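Local coordinates for protein aldehyde dehydrogenase 12 (Zea mays, PDB 6D97) that probably oxidises L-glutamate gamma-semialdehyde to glutamate with NAD+, the last step of proline catabolism in plants, at residues A43-F48 with K226-M231. Numbering follows the deposited sequence.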
loop_
_atom_site.group_PDB
_atom_site.type_symbol
_atom_site.label_atom_id
_atom_site.label_comp_id
_atom_site.label_asym_id
_atom_site.label_seq_id
_atom_site.Cartn_x
_atom_site.Cartn_y
_atom_site.Cartn_z
ATOM N N ALA A 43 12.508 45.434 -13.148
ATOM C CA ALA A 43 11.482 44.496 -13.568
ATOM C C ALA A 43 10.228 44.707 -12.732
ATOM O O ALA A 43 10.267 45.315 -11.660
ATOM C CB ALA A 43 11.965 43.049 -13.428
ATOM N N GLU A 44 9.106 44.200 -13.232
ATOM C CA GLU A 44 7.857 44.247 -12.491
ATOM C C GLU A 44 7.292 42.845 -12.324
ATOM O O GLU A 44 7.497 41.965 -13.167
ATOM C CB GLU A 44 6.820 45.157 -13.167
ATOM C CG GLU A 44 6.421 44.774 -14.578
ATOM C CD GLU A 44 5.239 45.592 -15.077
ATOM O OE1 GLU A 44 4.131 45.024 -15.208
ATOM O OE2 GLU A 44 5.416 46.809 -15.320
ATOM N N VAL A 45 6.593 42.647 -11.210
ATOM C CA VAL A 45 5.927 41.391 -10.890
ATOM C C VAL A 45 4.434 41.661 -10.811
ATOM O O VAL A 45 4.000 42.569 -10.092
ATOM C CB VAL A 45 6.440 40.792 -9.569
ATOM C CG1 VAL A 45 5.742 39.467 -9.278
ATOM C CG2 VAL A 45 7.937 40.617 -9.631
ATOM N N GLN A 46 3.656 40.880 -11.545
ATOM C CA GLN A 46 2.219 41.075 -11.617
ATOM C C GLN A 46 1.491 39.950 -10.900
ATOM O O GLN A 46 2.052 38.894 -10.594
ATOM C CB GLN A 46 1.753 41.156 -13.074
ATOM C CG GLN A 46 2.388 42.287 -13.860
ATOM C CD GLN A 46 1.932 42.318 -15.299
ATOM O OE1 GLN A 46 2.542 41.696 -16.168
ATOM N NE2 GLN A 46 0.845 43.033 -15.560
ATOM N N ASN A 47 0.217 40.199 -10.639
ATOM C CA ASN A 47 -0.680 39.169 -10.154
ATOM C C ASN A 47 -1.333 38.461 -11.335
ATOM O O ASN A 47 -1.369 38.970 -12.456
ATOM C CB ASN A 47 -1.750 39.766 -9.240
ATOM C CG ASN A 47 -1.165 40.674 -8.174
ATOM O OD1 ASN A 47 -0.556 40.208 -7.208
ATOM N ND2 ASN A 47 -1.344 41.983 -8.344
ATOM N N PHE A 48 -1.848 37.266 -11.067
ATOM C CA PHE A 48 -2.659 36.529 -12.025
ATOM C C PHE A 48 -3.952 36.136 -11.333
ATOM O O PHE A 48 -3.924 35.426 -10.321
ATOM C CB PHE A 48 -1.924 35.291 -12.542
ATOM C CG PHE A 48 -2.569 34.658 -13.739
ATOM C CD1 PHE A 48 -2.332 35.154 -15.009
ATOM C CD2 PHE A 48 -3.399 33.560 -13.596
ATOM C CE1 PHE A 48 -2.914 34.571 -16.112
ATOM C CE2 PHE A 48 -3.983 32.973 -14.697
ATOM C CZ PHE A 48 -3.743 33.481 -15.956
ATOM N N LYS A 226 9.469 39.727 -1.847
ATOM C CA LYS A 226 10.888 39.911 -2.124
ATOM C C LYS A 226 11.367 39.009 -3.252
ATOM O O LYS A 226 12.288 39.377 -3.988
ATOM C CB LYS A 226 11.710 39.655 -0.860
ATOM C CG LYS A 226 11.675 40.777 0.162
ATOM C CD LYS A 226 12.659 40.509 1.294
ATOM C CE LYS A 226 11.964 40.504 2.648
ATOM N NZ LYS A 226 10.993 39.377 2.778
ATOM N N VAL A 227 10.761 37.831 -3.412
ATOM C CA VAL A 227 11.250 36.834 -4.356
ATOM C C VAL A 227 10.175 36.331 -5.306
ATOM O O VAL A 227 10.452 35.439 -6.111
ATOM C CB VAL A 227 11.893 35.642 -3.621
ATOM C CG1 VAL A 227 12.974 36.123 -2.678
ATOM C CG2 VAL A 227 10.830 34.862 -2.873
ATOM N N SER A 228 8.957 36.874 -5.250
ATOM C CA SER A 228 7.848 36.317 -6.016
ATOM C C SER A 228 8.059 36.407 -7.520
ATOM O O SER A 228 7.264 35.831 -8.272
ATOM C CB SER A 228 6.538 37.016 -5.647
ATOM O OG SER A 228 6.599 38.407 -5.917
ATOM N N ILE A 229 9.097 37.116 -7.973
ATOM C CA ILE A 229 9.373 37.204 -9.403
ATOM C C ILE A 229 9.662 35.827 -9.973
ATOM O O ILE A 229 9.347 35.546 -11.136
ATOM C CB ILE A 229 10.535 38.188 -9.669
ATOM C CG1 ILE A 229 10.607 38.546 -11.155
ATOM C CG2 ILE A 229 11.868 37.612 -9.198
ATOM C CD1 ILE A 229 11.440 39.789 -11.449
ATOM N N VAL A 230 10.227 34.934 -9.157
ATOM C CA VAL A 230 10.626 33.617 -9.644
ATOM C C VAL A 230 9.398 32.797 -10.012
ATOM O O VAL A 230 9.277 32.292 -11.134
ATOM C CB VAL A 230 11.486 32.894 -8.595
ATOM C CG1 VAL A 230 11.791 31.478 -9.054
ATOM C CG2 VAL A 230 12.764 33.674 -8.342
ATOM N N MET A 231 8.462 32.657 -9.068
ATOM C CA MET A 231 7.248 31.903 -9.355
ATOM C C MET A 231 6.416 32.571 -10.434
ATOM O O MET A 231 5.688 31.889 -11.162
ATOM C CB MET A 231 6.412 31.719 -8.091
ATOM C CG MET A 231 6.728 30.451 -7.343
ATOM S SD MET A 231 6.807 28.975 -8.380
ATOM C CE MET A 231 5.079 28.754 -8.786
#
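Val45 meets Ser228 and Ile229 through aliphatic branches and one hydroxyl, with no flat group between them. Val45 divides its two methyls between the two partners. Val45 CG1, set opposite the backbone N (chi1 -179°), lies 3.6 Å from Ser228 OG. This is a van der Waals touch; the hydroxyl's hydrogen bond is with Asn252 OD1. Val45 CG2 presses on the base of the isoleucine, 3.6 Å from Ile229 CB and 3.7 Å from Ile229 CG1. The two side chains cross at about a right angle. Ile229 CG1 is likewise anti to the backbone N (chi1 -166°), and the extended chain runs on past Val45. Its end, Ile229 CD1, reaches Ala43 CB at 3.8 Å. Ile72 of the adjacent strand and Val137 of helix 124-137 also touch Ile229, and the packing around Ile229 is apolar. With an alanine at Val45, both methyls would go, which would probably leave a gap beside Ile229 CB and uncover the Ser228 hydroxyl on that side. The contact lays a face of the N-terminal sheet, at its inner strand 43-49, against the start of helix 229-240. That helix links the parallel strands 218-223 and 249-251 in a beta-alpha-beta unit of the Rossmann-type NAD-binding domain of aldehyde dehydrogenases, and the turn before it follows the NAD-pocket residues Lys222 and Asp224.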